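Local coordinates for possible substrate binding protein of ABC transporter system (Rhodopseudomonas palustris, PDB 3NND) that probably binds a small solute, perhaps an amino acid, outside the inner membrane and hands it to an ABC transporter for uptake, at residues Y13-P18 with V51-D56; D61-A66 with L89-V94; I78-S83 with I101-P106. All coordinates share one frame; numbering follows the deposited sequence.

Interaction 1. Residues Y13-P18 with V51-D56; sequences YGKTGP and VITKDD
D55 turns its carboxyl group anti to the backbone N (chi1 176°), which reaches it across to the loop at K15 and T16, while T16 sets OG1 between its own N and carbonyl carbon (chi1 57°) to meet it. The two side chains cross at about a right angle. T16 OG1 donates over 2.6 Å to D55 OD2, which accepts on its syn lone pair, the side of the other carboxylate oxygen. T16 N makes a second bond to D55 OD1, 3.2 Å long, arriving from above the carboxylate plane. One carboxylate thus grips both the backbone and the hydroxyl of a single threonine, and K15 CB lies beside D55 CG. The same OD1 also takes the backbone N of Q57, so this oxygen ties the loop after strand 7-13 to the start of the loop after strand 47-55.

Ahead of this pair of bonds the backbones pair as parallel strands, with Y13 opposite D55. Y13 N donates to K54 O at 3.0 Å, nearly straight, and D56 N returns a bond to Y13 O at 3.1 Å. Y13 O also receives K15 N, closing an inverse gamma turn centred on G14; the two donors reach the oxygen from opposite faces of its plane. This turn ends the strand and swings the chain toward T16. The Y13 ring meets T53 obliquely, CE2 lying 3.7 Å from T53 CB, with CB of K15 over one ring face toward its rim.

Strand 7-13 lies beside strand 47-55 in the main sheet. Helix 20-37 packs on the side of Y13 and T53, where E27 takes the tyrosine hydroxyl, whereas K54 points the other way onto helix 60-72 and forms a salt bridge with E69.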
loop_
_atom_site.group_PDB
_atom_site.type_symbol
_atom_site.label_atom_id
_atom_site.label_comp_id
_atom_site.label_asym_id
_atom_site.label_seq_id
_atom_site.Cartn_x
_atom_site.Cartn_y
_atom_site.Cartn_z
ATOM N N TYR B 13 28.386 1.311 25.843
ATOM C CA TYR B 13 28.277 0.744 24.496
ATOM C C TYR B 13 28.938 -0.616 24.335
ATOM O O TYR B 13 29.912 -0.925 25.018
ATOM C CB TYR B 13 28.824 1.728 23.452
ATOM C CG TYR B 13 30.331 1.936 23.429
ATOM C CD1 TYR B 13 30.966 2.308 22.254
ATOM C CD2 TYR B 13 31.112 1.767 24.565
ATOM C CE1 TYR B 13 32.328 2.511 22.201
ATOM C CE2 TYR B 13 32.488 1.971 24.527
ATOM C CZ TYR B 13 33.093 2.349 23.334
ATOM O OH TYR B 13 34.460 2.566 23.251
ATOM N N GLY B 14 28.407 -1.418 23.415
ATOM C CA GLY B 14 28.962 -2.729 23.115
ATOM C C GLY B 14 30.242 -2.679 22.302
ATOM O O GLY B 14 30.261 -3.072 21.135
ATOM N N LYS B 15 31.318 -2.204 22.926
ATOM C CA LYS B 15 32.600 -2.051 22.248
ATOM C C LYS B 15 33.112 -3.385 21.736
ATOM O O LYS B 15 33.774 -3.443 20.698
ATOM C CB LYS B 15 33.631 -1.430 23.179
ATOM C CG LYS B 15 34.901 -0.960 22.493
ATOM C CD LYS B 15 35.906 -0.486 23.537
ATOM C CE LYS B 15 36.780 0.654 23.022
ATOM N NZ LYS B 15 37.455 1.386 24.140
ATOM N N THR B 16 32.810 -4.455 22.468
ATOM C CA THR B 16 33.167 -5.806 22.029
ATOM C C THR B 16 31.940 -6.719 22.010
ATOM O O THR B 16 31.010 -6.546 22.793
ATOM C CB THR B 16 34.308 -6.422 22.884
ATOM O OG1 THR B 16 33.936 -6.432 24.267
ATOM C CG2 THR B 16 35.591 -5.617 22.719
ATOM N N GLY B 17 31.925 -7.675 21.094
ATOM C CA GLY B 17 30.788 -8.572 20.983
ATOM C C GLY B 17 29.878 -8.338 19.787
ATOM O O GLY B 17 30.267 -7.688 18.811
ATOM N N PRO B 18 28.647 -8.864 19.869
ATOM C CA PRO B 18 27.637 -8.898 18.810
ATOM C C PRO B 18 27.407 -7.560 18.128
ATOM O O PRO B 18 27.189 -7.518 16.918
ATOM C CB PRO B 18 26.371 -9.317 19.565
ATOM C CG PRO B 18 26.687 -9.062 21.017
ATOM C CD PRO B 18 28.110 -9.446 21.106
ATOM N N VAL B 51 34.898 12.575 28.238
ATOM C CA VAL B 51 34.025 11.470 27.867
ATOM C C VAL B 51 34.566 10.129 28.390
ATOM O O VAL B 51 35.735 9.776 28.184
ATOM C CB VAL B 51 33.847 11.397 26.332
ATOM C CG1 VAL B 51 32.818 10.338 25.954
ATOM C CG2 VAL B 51 33.457 12.754 25.778
ATOM N N ILE B 52 33.697 9.382 29.063
ATOM C CA ILE B 52 34.080 8.156 29.750
ATOM C C ILE B 52 33.328 7.010 29.088
ATOM O O ILE B 52 32.098 6.997 29.089
ATOM C CB ILE B 52 33.670 8.250 31.242
ATOM C CG1 ILE B 52 34.369 9.431 31.917
ATOM C CG2 ILE B 52 33.993 6.986 31.975
ATOM C CD1 ILE B 52 33.474 10.227 32.860
ATOM N N THR B 53 34.048 6.058 28.505
ATOM C CA THR B 53 33.388 4.961 27.799
ATOM C C THR B 53 33.424 3.643 28.570
ATOM O O THR B 53 34.465 3.255 29.111
ATOM C CB THR B 53 33.975 4.739 26.399
ATOM O OG1 THR B 53 35.391 4.562 26.500
ATOM C CG2 THR B 53 33.664 5.930 25.489
ATOM N N LYS B 54 32.272 2.967 28.599
ATOM C CA LYS B 54 32.102 1.693 29.295
ATOM C C LYS B 54 31.662 0.609 28.329
ATOM O O LYS B 54 30.516 0.594 27.896
ATOM C CB LYS B 54 31.035 1.823 30.382
ATOM C CG LYS B 54 31.370 2.802 31.477
ATOM C CD LYS B 54 32.731 2.502 32.083
ATOM C CE LYS B 54 32.889 3.206 33.415
ATOM N NZ LYS B 54 34.251 3.026 33.972
ATOM N N ASP B 55 32.561 -0.299 27.983
ATOM C CA ASP B 55 32.178 -1.430 27.157
ATOM C C ASP B 55 31.301 -2.290 28.039
ATOM O O ASP B 55 31.690 -2.609 29.152
ATOM C CB ASP B 55 33.422 -2.194 26.703
ATOM C CG ASP B 55 33.100 -3.455 25.911
ATOM O OD1 ASP B 55 31.960 -3.606 25.402
ATOM O OD2 ASP B 55 34.016 -4.302 25.789
ATOM N N ASP B 56 30.099 -2.624 27.577
ATOM C CA ASP B 56 29.238 -3.532 28.329
ATOM C C ASP B 56 29.076 -4.854 27.595
ATOM O O ASP B 56 28.249 -5.683 27.963
ATOM C CB ASP B 56 27.880 -2.894 28.675
ATOM C CG ASP B 56 26.894 -2.883 27.501
ATOM O OD1 ASP B 56 27.236 -3.355 26.395
ATOM O OD2 ASP B 56 25.763 -2.385 27.692
#

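Interaction 2. Residues D61-A66 with L89-V94; sequences DLSKAA and LADLPV
S63 and K64 of helix 60-72 pack on A90, D91 and V94 of helix 85-96 in a nearly parallel helix-helix contact on one face of the six-stranded sheet, both helices belonging to the same lobe. Their local axes come within 8.6 Å and cross at -26°, and the backbones are nearest where K64 passes D91.

The polar link lies on the buried side. S63 holds OG anti to its backbone N (chi1 178°), directing the hydroxyl across the interface as a donor to D91 OD2. The modelled separation of 2.4 Å between S63 OG and D91 OD2 is too short to take literally at this resolution, so the bond's exact length is doubtful. Methyl-bearing T82 packs beside both residues.

K64 makes the remaining contact with the aliphatic part of its chain. CG lies 3.7 Å from V94 CG2 and 3.9 Å from A90 CB, fitting between a methyl on one turn and a branched side chain on the next. CD runs on past the A90 carbonyl oxygen, 3.6 Å away. The chain then bends at chi3, and the residue as a whole is solvent-exposed. V94 continues the apolar seam onto L67 and A68 of helix 60-72.

Chemically the interface is divided: a hydroxyl-carboxylate pair beside an apolar seam of K64 methylenes with the A90 and V94 methyls. The serine hydroxyl gives the D91 carboxylate a neutral donor, which would probably ease the burial of that group, even with the length of the bond in doubt.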
loop_
_atom_site.group_PDB
_atom_site.type_symbol
_atom_site.label_atom_id
_atom_site.label_comp_id
_atom_site.label_asym_id
_atom_site.label_seq_id
_atom_site.Cartn_x
_atom_site.Cartn_y
_atom_site.Cartn_z
ATOM N N ASP B 61 23.597 -7.513 32.370
ATOM C CA ASP B 61 24.105 -7.456 33.737
ATOM C C ASP B 61 25.325 -6.535 33.812
ATOM O O ASP B 61 25.363 -5.627 34.634
ATOM C CB ASP B 61 24.393 -8.860 34.304
ATOM C CG ASP B 61 25.745 -9.429 33.857
ATOM O OD1 ASP B 61 26.158 -9.163 32.705
ATOM O OD2 ASP B 61 26.385 -10.164 34.655
ATOM N N LEU B 62 26.301 -6.753 32.933
ATOM C CA LEU B 62 27.493 -5.912 32.854
ATOM C C LEU B 62 27.161 -4.445 32.606
ATOM O O LEU B 62 27.788 -3.555 33.179
ATOM C CB LEU B 62 28.441 -6.414 31.762
ATOM C CG LEU B 62 29.395 -7.527 32.188
ATOM C CD1 LEU B 62 30.040 -8.206 30.988
ATOM C CD2 LEU B 62 30.453 -6.968 33.137
ATOM N N SER B 63 26.183 -4.196 31.742
ATOM C CA SER B 63 25.780 -2.834 31.416
ATOM C C SER B 63 25.302 -2.071 32.639
ATOM O O SER B 63 25.639 -0.909 32.816
ATOM C CB SER B 63 24.680 -2.831 30.365
ATOM O OG SER B 63 24.273 -1.506 30.090
ATOM N N LYS B 64 24.512 -2.726 33.480
ATOM C CA LYS B 64 24.011 -2.094 34.692
ATOM C C LYS B 64 25.151 -1.658 35.615
ATOM O O LYS B 64 25.127 -0.556 36.179
ATOM C CB LYS B 64 23.060 -3.037 35.435
ATOM C CG LYS B 64 21.648 -3.065 34.893
ATOM C CD LYS B 64 20.731 -3.900 35.776
ATOM C CE LYS B 64 21.060 -5.387 35.676
ATOM N NZ LYS B 64 20.373 -6.222 36.720
ATOM N N ALA B 65 26.140 -2.534 35.767
ATOM C CA ALA B 65 27.268 -2.282 36.657
ATOM C C ALA B 65 28.115 -1.162 36.102
ATOM O O ALA B 65 28.560 -0.282 36.833
ATOM C CB ALA B 65 28.096 -3.529 36.827
ATOM N N ALA B 66 28.324 -1.202 34.796
ATOM C CA ALA B 66 29.061 -0.157 34.106
ATOM C C ALA B 66 28.361 1.192 34.244
ATOM O O ALA B 66 29.006 2.218 34.479
ATOM C CB ALA B 66 29.223 -0.520 32.648
ATOM N N LEU B 89 17.454 -1.703 28.371
ATOM C CA LEU B 89 16.243 -1.767 29.167
ATOM C C LEU B 89 16.621 -2.035 30.614
ATOM O O LEU B 89 16.027 -1.481 31.542
ATOM C CB LEU B 89 15.302 -2.856 28.665
ATOM C CG LEU B 89 13.974 -2.812 29.426
ATOM C CD1 LEU B 89 13.352 -1.419 29.313
ATOM C CD2 LEU B 89 13.007 -3.883 28.945
ATOM N N ALA B 90 17.612 -2.897 30.799
ATOM C CA ALA B 90 18.114 -3.188 32.126
ATOM C C ALA B 90 18.574 -1.907 32.816
ATOM O O ALA B 90 18.382 -1.734 34.015
ATOM C CB ALA B 90 19.253 -4.180 32.039
ATOM N N ASP B 91 19.162 -1.000 32.042
ATOM C CA ASP B 91 19.806 0.197 32.579
ATOM C C ASP B 91 18.881 1.302 33.049
ATOM O O ASP B 91 19.302 2.181 33.798
ATOM C CB ASP B 91 20.743 0.779 31.533
ATOM C CG ASP B 91 21.775 -0.205 31.087
ATOM O OD1 ASP B 91 22.020 -1.181 31.821
ATOM O OD2 ASP B 91 22.343 -0.001 30.002
ATOM N N LEU B 92 17.635 1.284 32.596
ATOM C CA LEU B 92 16.710 2.373 32.915
ATOM C C LEU B 92 16.611 2.673 34.420
ATOM O O LEU B 92 16.593 3.837 34.824
ATOM C CB LEU B 92 15.322 2.117 32.316
ATOM C CG LEU B 92 15.043 2.661 30.915
ATOM C CD1 LEU B 92 16.234 2.460 29.979
ATOM C CD2 LEU B 92 13.792 2.018 30.348
ATOM N N PRO B 93 16.541 1.624 35.255
ATOM C CA PRO B 93 16.402 1.877 36.689
ATOM C C PRO B 93 17.702 2.393 37.287
ATOM O O PRO B 93 17.669 3.173 38.236
ATOM C CB PRO B 93 16.057 0.498 37.256
ATOM C CG PRO B 93 15.578 -0.302 36.078
ATOM C CD PRO B 93 16.390 0.198 34.934
ATOM N N VAL B 94 18.830 1.963 36.732
ATOM C CA VAL B 94 20.136 2.394 37.212
ATOM C C VAL B 94 20.313 3.900 37.053
ATOM O O VAL B 94 21.154 4.499 37.704
ATOM C CB VAL B 94 21.270 1.662 36.479
ATOM C CG1 VAL B 94 22.624 2.192 36.928
ATOM C CG2 VAL B 94 21.160 0.142 36.691
#

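Interaction 3. Residues I78-S83 with I101-P106; sequences IAIGTS and ILIVEP
I78 and I80 line up with I101 and I103 on one face of two neighbouring parallel strands, the strand pair of a beta-alpha-beta unit whose helix is 85-96; such units build the Rossmann-like lobes of type I periplasmic binding proteins. I78 crosses I101 obliquely. Because CG1 stands anti to the backbone N (chi1 -164°), CD1 is brought against I101, 3.8 Å from its CB, and lies 4.1 Å from I103 CD1. With I78 cut back to an alanine, CD1 is gone, and a gap would probably open beside I101 CB and I103 CD1. I80 and I103 instead run side by side in the same direction, with I80 CG1 against I103 CB at 3.9 Å. Helix 285-304 packs on I80 and I103, and helix 309-316 on I101.

The opposite face carries A79 and L102. The small alanine is met by the leucine's branch, L102 CD1 touching A79 CB at 3.6 Å, and Y71 of helix 60-72 packs over both.

Between these faces the backbones are joined by alternating bonds: A79 N to I101 O, I103 N to A79 O, and G81 N to I103 O, the last nearly along the C=O axis at 2.8 Å. At G81 the backbone takes angles that would jam a side chain against the preceding carbonyl oxygen, which calls for glycine, and the pairing loosens into a weak bond from E105 N to G81 O.

Further along, E105 directs its carboxylate to T124, while its CB lies alongside I80 CG2. P106, which follows a cis peptide bond, sets its ring against the loop at T82 and S83, with P106 CD 3.6 Å from S83 CA.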
loop_
_atom_site.group_PDB
_atom_site.type_symbol
_atom_site.label_atom_id
_atom_site.label_comp_id
_atom_site.label_asym_id
_atom_site.label_seq_id
_atom_site.Cartn_x
_atom_site.Cartn_y
_atom_site.Cartn_z
ATOM N N ILE B 78 26.077 12.810 33.031
ATOM C CA ILE B 78 25.036 12.350 32.119
ATOM C C ILE B 78 25.529 11.146 31.355
ATOM O O ILE B 78 26.732 10.957 31.192
ATOM C CB ILE B 78 24.676 13.424 31.094
ATOM C CG1 ILE B 78 23.349 13.082 30.415
ATOM C CG2 ILE B 78 25.786 13.567 30.080
ATOM C CD1 ILE B 78 22.530 14.300 30.090
ATOM N N ALA B 79 24.607 10.330 30.872
ATOM C CA ALA B 79 25.009 9.115 30.180
ATOM C C ALA B 79 24.288 8.918 28.857
ATOM O O ALA B 79 23.121 9.278 28.712
ATOM C CB ALA B 79 24.800 7.900 31.082
ATOM N N ILE B 80 24.993 8.328 27.902
ATOM C CA ILE B 80 24.392 7.911 26.644
ATOM C C ILE B 80 24.611 6.411 26.482
ATOM O O ILE B 80 25.667 5.894 26.843
ATOM C CB ILE B 80 24.985 8.684 25.434
ATOM C CG1 ILE B 80 24.676 10.180 25.561
ATOM C CG2 ILE B 80 24.434 8.129 24.138
ATOM C CD1 ILE B 80 25.411 11.082 24.599
ATOM N N GLY B 81 23.609 5.712 25.960
ATOM C CA GLY B 81 23.713 4.279 25.758
ATOM C C GLY B 81 22.376 3.563 25.702
ATOM O O GLY B 81 21.345 4.115 26.059
ATOM N N THR B 82 22.397 2.313 25.264
ATOM C CA THR B 82 23.627 1.653 24.869
ATOM C C THR B 82 23.359 0.862 23.599
ATOM O O THR B 82 22.262 0.939 23.050
ATOM C CB THR B 82 24.130 0.729 25.976
ATOM O OG1 THR B 82 25.341 0.090 25.555
ATOM C CG2 THR B 82 23.074 -0.316 26.315
ATOM N N SER B 83 24.341 0.098 23.133
ATOM C CA SER B 83 24.234 -0.555 21.829
ATOM C C SER B 83 23.024 -1.455 21.739
ATOM O O SER B 83 22.157 -1.240 20.892
ATOM C CB SER B 83 25.492 -1.346 21.492
ATOM O OG SER B 83 26.487 -0.488 20.965
ATOM N N ILE B 101 20.612 11.692 34.437
ATOM C CA ILE B 101 19.968 11.454 33.147
ATOM C C ILE B 101 20.660 10.378 32.308
ATOM O O ILE B 101 21.884 10.267 32.318
ATOM C CB ILE B 101 19.866 12.765 32.332
ATOM C CG1 ILE B 101 19.037 13.800 33.105
ATOM C CG2 ILE B 101 19.262 12.502 30.947
ATOM C CD1 ILE B 101 19.032 15.191 32.499
ATOM N N LEU B 102 19.872 9.583 31.590
ATOM C CA LEU B 102 20.417 8.689 30.564
ATOM C C LEU B 102 19.759 8.873 29.202
ATOM O O LEU B 102 18.545 8.737 29.069
ATOM C CB LEU B 102 20.268 7.223 30.968
ATOM C CG LEU B 102 20.596 6.210 29.865
ATOM C CD1 LEU B 102 22.104 5.990 29.738
ATOM C CD2 LEU B 102 19.895 4.901 30.142
ATOM N N ILE B 103 20.566 9.158 28.186
ATOM C CA ILE B 103 20.070 9.208 26.809
ATOM C C ILE B 103 20.279 7.863 26.104
ATOM O O ILE B 103 21.412 7.412 25.960
ATOM C CB ILE B 103 20.766 10.315 25.998
ATOM C CG1 ILE B 103 20.326 11.686 26.496
ATOM C CG2 ILE B 103 20.431 10.169 24.536
ATOM C CD1 ILE B 103 21.439 12.712 26.499
ATOM N N VAL B 104 19.183 7.234 25.668
ATOM C CA VAL B 104 19.224 5.900 25.057
ATOM C C VAL B 104 19.614 5.964 23.598
ATOM O O VAL B 104 18.896 6.550 22.797
ATOM C CB VAL B 104 17.862 5.178 25.122
ATOM C CG1 VAL B 104 17.955 3.845 24.412
ATOM C CG2 VAL B 104 17.389 5.000 26.572
ATOM N N GLU B 105 20.737 5.343 23.254
ATOM C CA GLU B 105 21.275 5.430 21.906
ATOM C C GLU B 105 22.379 4.409 21.725
ATOM O O GLU B 105 23.354 4.420 22.469
ATOM C CB GLU B 105 21.849 6.820 21.674
ATOM C CG GLU B 105 22.521 6.992 20.324
ATOM C CD GLU B 105 21.521 6.987 19.177
ATOM O OE1 GLU B 105 20.420 7.552 19.349
ATOM O OE2 GLU B 105 21.838 6.421 18.105
ATOM N N PRO B 106 22.250 3.524 20.727
ATOM C CA PRO B 106 21.182 3.358 19.739
ATOM C C PRO B 106 20.012 2.513 20.225
ATOM O O PRO B 106 18.868 2.789 19.861
ATOM C CB PRO B 106 21.876 2.590 18.607
ATOM C CG PRO B 106 23.324 2.528 18.960
ATOM C CD PRO B 106 23.394 2.653 20.425
#

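In the fold
All three contacts lie in one lobe. Interactions 1 and 3 belong to the same sheet, with centres about 12 Å apart, and strand 7-13 pairs with both 47-55 and 78-80. Their loops meet at weak hydrogen bonds, from G14 N to S83 OG (3.2 Å) and between D56 OD2 and T82 OG1 (3.3 Å). Interaction 2, centred about 13 Å from interaction 1 and 11 Å from interaction 3, lies on one face of that sheet; T82 CG2 lies 3.8 Å from D91 OD2. The loops at the C-terminal strand ends, 14-18, 82-83 and 105-106, probably border the ligand cleft, as in related binding proteins.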